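Local coordinates for thioredoxin domain-containing protein (Silicibacter pomeroyi, PDB 3EYT) that is of unknown function but belongs to the thioredoxin-like AhpC/TSA family and is probably an oxidoreductase with antioxidant activity, at residues L121-H134 with L143-P156. Residues are numbered along the deposited sequence; the frame is centred on the assembly and turned at random.
Sequences LLLIDKAGDLRAHH and LGAEIATLLGEAAP
Arg131 grips Glu153 end-on, NH1 donating to OE1 and NH2 to OE2, with guanidinium and carboxylate nearly coplanar (29° apart). The bond from Arg131 NH2 to Glu153 OE2 is 3.0 Å long. The arginine chain, bent at chi2 and chi3, curls back so that NH1 also reaches Asp125 OD2 at 2.8 Å, on the anti lone pair of that oxygen, while Leu150 CD2 lies over one guanidinium face. With an alanine here in place of Arg131, the carboxylates of Asp125 and Glu153 would probably lose their shared counter-charge, and Leu150 CD2 the guanidinium face it rests on. Asp125 OD1 meanwhile accepts from Asp129 N, bracing the type I turn of the hairpin.

From the hairpin turn the extended Lys126 chain reaches back past Pro156 and Ala155 to the C-terminal end of the helix, and its NZ is held by two backbone carbonyls, Glu153 O at 2.7 Å and Leu151 O at 3.1 Å. A water bridges Lys126 N, Leu150 O and Glu153 OE1.

Leucines fill the interior: Leu123 CD1 packs on Leu150 CD1 (3.8 Å) and on Glu146 CB, its CD2 crosses Ile147 CG1, and Leu121 meets Leu143 tip to tip. At the far end, His134 NE2 donates in its ring plane to the syn lone pair of Glu146 OE1 (2.8 Å, 169°).

Val30 and Val32 of the central strand 30-36 and Leu50 and Val54 of helix 41-57 continue this core. Helix 143-151, running antiparallel to strand 129-134 (177°), thus lies along one face of the bulged terminal beta hairpin, the beta-beta-alpha ending of the thioredoxin fold.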
# COMPACT_ATOMS: atom_id res chain seq x y z
N LEU C 121 0.88 0.09 -25.22
CA LEU C 121 1.36 1.35 -25.72
C LEU C 121 0.24 1.98 -26.54
O LEU C 121 -0.32 1.32 -27.44
CB LEU C 121 2.66 1.16 -26.52
CG LEU C 121 3.42 2.49 -26.79
CD1 LEU C 121 4.88 2.34 -26.86
CD2 LEU C 121 2.91 3.14 -28.05
N LEU C 122 -0.14 3.22 -26.18
CA LEU C 122 -1.23 3.92 -26.86
C LEU C 122 -0.66 5.13 -27.56
O LEU C 122 0.21 5.82 -27.01
CB LEU C 122 -2.30 4.38 -25.86
CG LEU C 122 -3.07 3.45 -24.90
CD1 LEU C 122 -4.13 2.70 -25.62
CD2 LEU C 122 -2.20 2.50 -24.07
N LEU C 123 -1.16 5.40 -28.77
CA LEU C 123 -0.76 6.55 -29.56
C LEU C 123 -1.96 7.41 -29.88
O LEU C 123 -2.93 6.93 -30.50
CB LEU C 123 -0.16 6.15 -30.92
CG LEU C 123 1.29 5.74 -31.14
CD1 LEU C 123 1.58 5.97 -32.64
CD2 LEU C 123 2.28 6.51 -30.27
N ILE C 124 -1.86 8.67 -29.48
CA ILE C 124 -2.90 9.66 -29.66
C ILE C 124 -2.41 10.75 -30.61
O ILE C 124 -1.32 11.31 -30.44
CB ILE C 124 -3.33 10.27 -28.30
CG1 ILE C 124 -3.97 9.17 -27.42
CG2 ILE C 124 -4.30 11.45 -28.48
CD1 ILE C 124 -4.07 9.59 -25.97
N ASP C 125 -3.21 11.04 -31.62
CA ASP C 125 -2.81 12.00 -32.65
C ASP C 125 -2.91 13.44 -32.15
O ASP C 125 -3.40 13.68 -31.06
CB ASP C 125 -3.56 11.75 -33.97
CG ASP C 125 -5.05 12.09 -33.90
OD1 ASP C 125 -5.52 12.80 -32.98
OD2 ASP C 125 -5.77 11.64 -34.83
N LYS C 126 -2.45 14.40 -32.96
CA LYS C 126 -2.49 15.84 -32.61
C LYS C 126 -3.90 16.37 -32.31
O LYS C 126 -4.07 17.40 -31.66
CB LYS C 126 -1.92 16.67 -33.76
CG LYS C 126 -0.52 16.35 -34.10
CD LYS C 126 -0.00 17.38 -35.09
CE LYS C 126 1.29 16.90 -35.63
NZ LYS C 126 1.82 17.81 -36.66
N ALA C 127 -4.91 15.67 -32.81
CA ALA C 127 -6.30 16.08 -32.60
C ALA C 127 -6.95 15.45 -31.36
O ALA C 127 -8.11 15.72 -31.09
CB ALA C 127 -7.14 15.81 -33.85
N GLY C 128 -6.21 14.61 -30.63
CA GLY C 128 -6.73 13.97 -29.42
C GLY C 128 -7.39 12.63 -29.65
O GLY C 128 -7.99 12.04 -28.74
N ASP C 129 -7.29 12.10 -30.87
CA ASP C 129 -7.87 10.78 -31.15
C ASP C 129 -6.88 9.65 -30.96
O ASP C 129 -5.70 9.76 -31.32
CB ASP C 129 -8.41 10.72 -32.59
CG ASP C 129 -9.63 11.63 -32.80
OD1 ASP C 129 -10.43 11.84 -31.85
OD2 ASP C 129 -9.77 12.12 -33.93
N LEU C 130 -7.38 8.54 -30.40
CA LEU C 130 -6.61 7.32 -30.32
C LEU C 130 -6.40 6.71 -31.71
O LEU C 130 -7.36 6.51 -32.46
CB LEU C 130 -7.30 6.31 -29.39
CG LEU C 130 -6.55 5.00 -29.17
CD1 LEU C 130 -5.26 5.22 -28.38
CD2 LEU C 130 -7.44 4.04 -28.42
N ARG C 131 -5.15 6.39 -32.04
CA ARG C 131 -4.81 5.93 -33.37
C ARG C 131 -4.07 4.60 -33.38
O ARG C 131 -4.03 3.93 -34.40
CB ARG C 131 -3.97 7.00 -34.09
CG ARG C 131 -4.70 8.31 -34.28
CD ARG C 131 -5.77 8.20 -35.38
NE ARG C 131 -5.12 8.01 -36.69
CZ ARG C 131 -4.62 8.99 -37.43
NH1 ARG C 131 -4.69 10.25 -37.01
NH2 ARG C 131 -4.05 8.73 -38.59
N ALA C 132 -3.44 4.23 -32.27
CA ALA C 132 -2.88 2.89 -32.16
C ALA C 132 -2.94 2.46 -30.72
O ALA C 132 -2.91 3.28 -29.81
CB ALA C 132 -1.44 2.81 -32.68
N HIS C 133 -3.00 1.15 -30.52
CA HIS C 133 -3.15 0.58 -29.19
C HIS C 133 -2.49 -0.80 -29.26
O HIS C 133 -3.08 -1.75 -29.78
CB HIS C 133 -4.63 0.51 -28.83
CG HIS C 133 -4.91 -0.06 -27.47
ND1 HIS C 133 -6.17 -0.08 -26.93
CD2 HIS C 133 -4.10 -0.63 -26.54
CE1 HIS C 133 -6.14 -0.63 -25.73
NE2 HIS C 133 -4.89 -0.98 -25.47
N HIS C 134 -1.27 -0.89 -28.75
CA HIS C 134 -0.45 -2.11 -28.84
C HIS C 134 -0.35 -2.77 -27.49
O HIS C 134 -0.04 -2.11 -26.51
CB HIS C 134 0.96 -1.78 -29.30
CG HIS C 134 1.02 -1.13 -30.64
ND1 HIS C 134 0.68 -1.78 -31.80
CD2 HIS C 134 1.37 0.13 -31.01
CE1 HIS C 134 0.82 -0.95 -32.83
NE2 HIS C 134 1.26 0.21 -32.37
N LEU C 143 6.47 1.21 -34.95
CA LEU C 143 6.08 2.31 -34.06
C LEU C 143 6.65 3.67 -34.50
O LEU C 143 5.95 4.69 -34.46
CB LEU C 143 6.50 2.03 -32.60
CG LEU C 143 6.12 3.11 -31.58
CD1 LEU C 143 4.58 3.28 -31.50
CD2 LEU C 143 6.71 2.83 -30.18
N GLY C 144 7.92 3.68 -34.91
CA GLY C 144 8.54 4.90 -35.44
C GLY C 144 7.80 5.38 -36.69
O GLY C 144 7.57 6.58 -36.86
N ALA C 145 7.40 4.44 -37.55
CA ALA C 145 6.59 4.76 -38.73
C ALA C 145 5.23 5.38 -38.33
O ALA C 145 4.80 6.41 -38.89
CB ALA C 145 6.40 3.51 -39.60
N GLU C 146 4.56 4.79 -37.34
CA GLU C 146 3.26 5.33 -36.89
C GLU C 146 3.39 6.72 -36.30
O GLU C 146 2.56 7.60 -36.61
CB GLU C 146 2.55 4.42 -35.88
CG GLU C 146 2.31 2.98 -36.33
CD GLU C 146 1.78 2.09 -35.19
OE1 GLU C 146 2.16 2.29 -33.99
OE2 GLU C 146 0.99 1.18 -35.50
N ILE C 147 4.44 6.94 -35.50
CA ILE C 147 4.68 8.27 -34.91
C ILE C 147 4.95 9.34 -36.00
O ILE C 147 4.41 10.46 -35.95
CB ILE C 147 5.81 8.22 -33.85
CG1 ILE C 147 5.35 7.47 -32.59
CG2 ILE C 147 6.28 9.61 -33.43
CD1 ILE C 147 6.53 7.04 -31.67
N ALA C 148 5.76 8.98 -36.99
CA ALA C 148 6.01 9.88 -38.13
C ALA C 148 4.74 10.23 -38.89
O ALA C 148 4.55 11.36 -39.28
CB ALA C 148 7.04 9.29 -39.07
N THR C 149 3.88 9.24 -39.12
CA THR C 149 2.63 9.47 -39.83
C THR C 149 1.78 10.52 -39.11
O THR C 149 1.24 11.45 -39.73
CB THR C 149 1.84 8.15 -40.01
OG1 THR C 149 2.65 7.22 -40.74
CG2 THR C 149 0.48 8.38 -40.74
N LEU C 150 1.69 10.36 -37.79
CA LEU C 150 0.94 11.27 -36.92
C LEU C 150 1.59 12.66 -36.87
O LEU C 150 0.88 13.69 -36.91
CB LEU C 150 0.79 10.66 -35.52
CG LEU C 150 -0.01 9.36 -35.42
CD1 LEU C 150 -0.27 8.97 -33.96
CD2 LEU C 150 -1.33 9.53 -36.16
N LEU C 151 2.92 12.69 -36.79
CA LEU C 151 3.66 13.95 -36.86
C LEU C 151 3.51 14.63 -38.22
O LEU C 151 3.56 15.86 -38.31
CB LEU C 151 5.15 13.75 -36.56
CG LEU C 151 5.51 13.42 -35.11
CD1 LEU C 151 7.01 13.21 -35.02
CD2 LEU C 151 5.06 14.55 -34.17
N GLY C 152 3.28 13.83 -39.26
CA GLY C 152 3.09 14.35 -40.63
C GLY C 152 1.76 15.08 -40.85
O GLY C 152 1.62 15.83 -41.81
N GLU C 153 0.81 14.85 -39.96
CA GLU C 153 -0.54 15.42 -40.06
C GLU C 153 -0.57 16.88 -39.62
O GLU C 153 0.20 17.31 -38.76
CB GLU C 153 -1.53 14.58 -39.25
CG GLU C 153 -1.73 13.18 -39.81
CD GLU C 153 -2.77 12.33 -39.07
OE1 GLU C 153 -3.14 12.61 -37.90
OE2 GLU C 153 -3.22 11.34 -39.69
N ALA C 154 -1.49 17.64 -40.21
CA ALA C 154 -1.63 19.07 -39.96
C ALA C 154 -2.12 19.28 -38.55
O ALA C 154 -2.91 18.48 -38.03
CB ALA C 154 -2.60 19.69 -40.94
N ALA C 155 -1.63 20.36 -37.93
CA ALA C 155 -2.05 20.77 -36.59
C ALA C 155 -3.55 21.06 -36.58
O ALA C 155 -4.12 21.40 -37.62
CB ALA C 155 -1.27 22.01 -36.16
N PRO C 156 -4.22 20.90 -35.42
CA PRO C 156 -5.63 21.28 -35.31
C PRO C 156 -5.79 22.76 -34.94
O PRO C 156 -4.79 23.45 -34.71
CB PRO C 156 -6.14 20.40 -34.17
CG PRO C 156 -4.94 20.29 -33.27
CD PRO C 156 -3.71 20.31 -34.16
O HOH W 1 -1.45 13.78 -35.73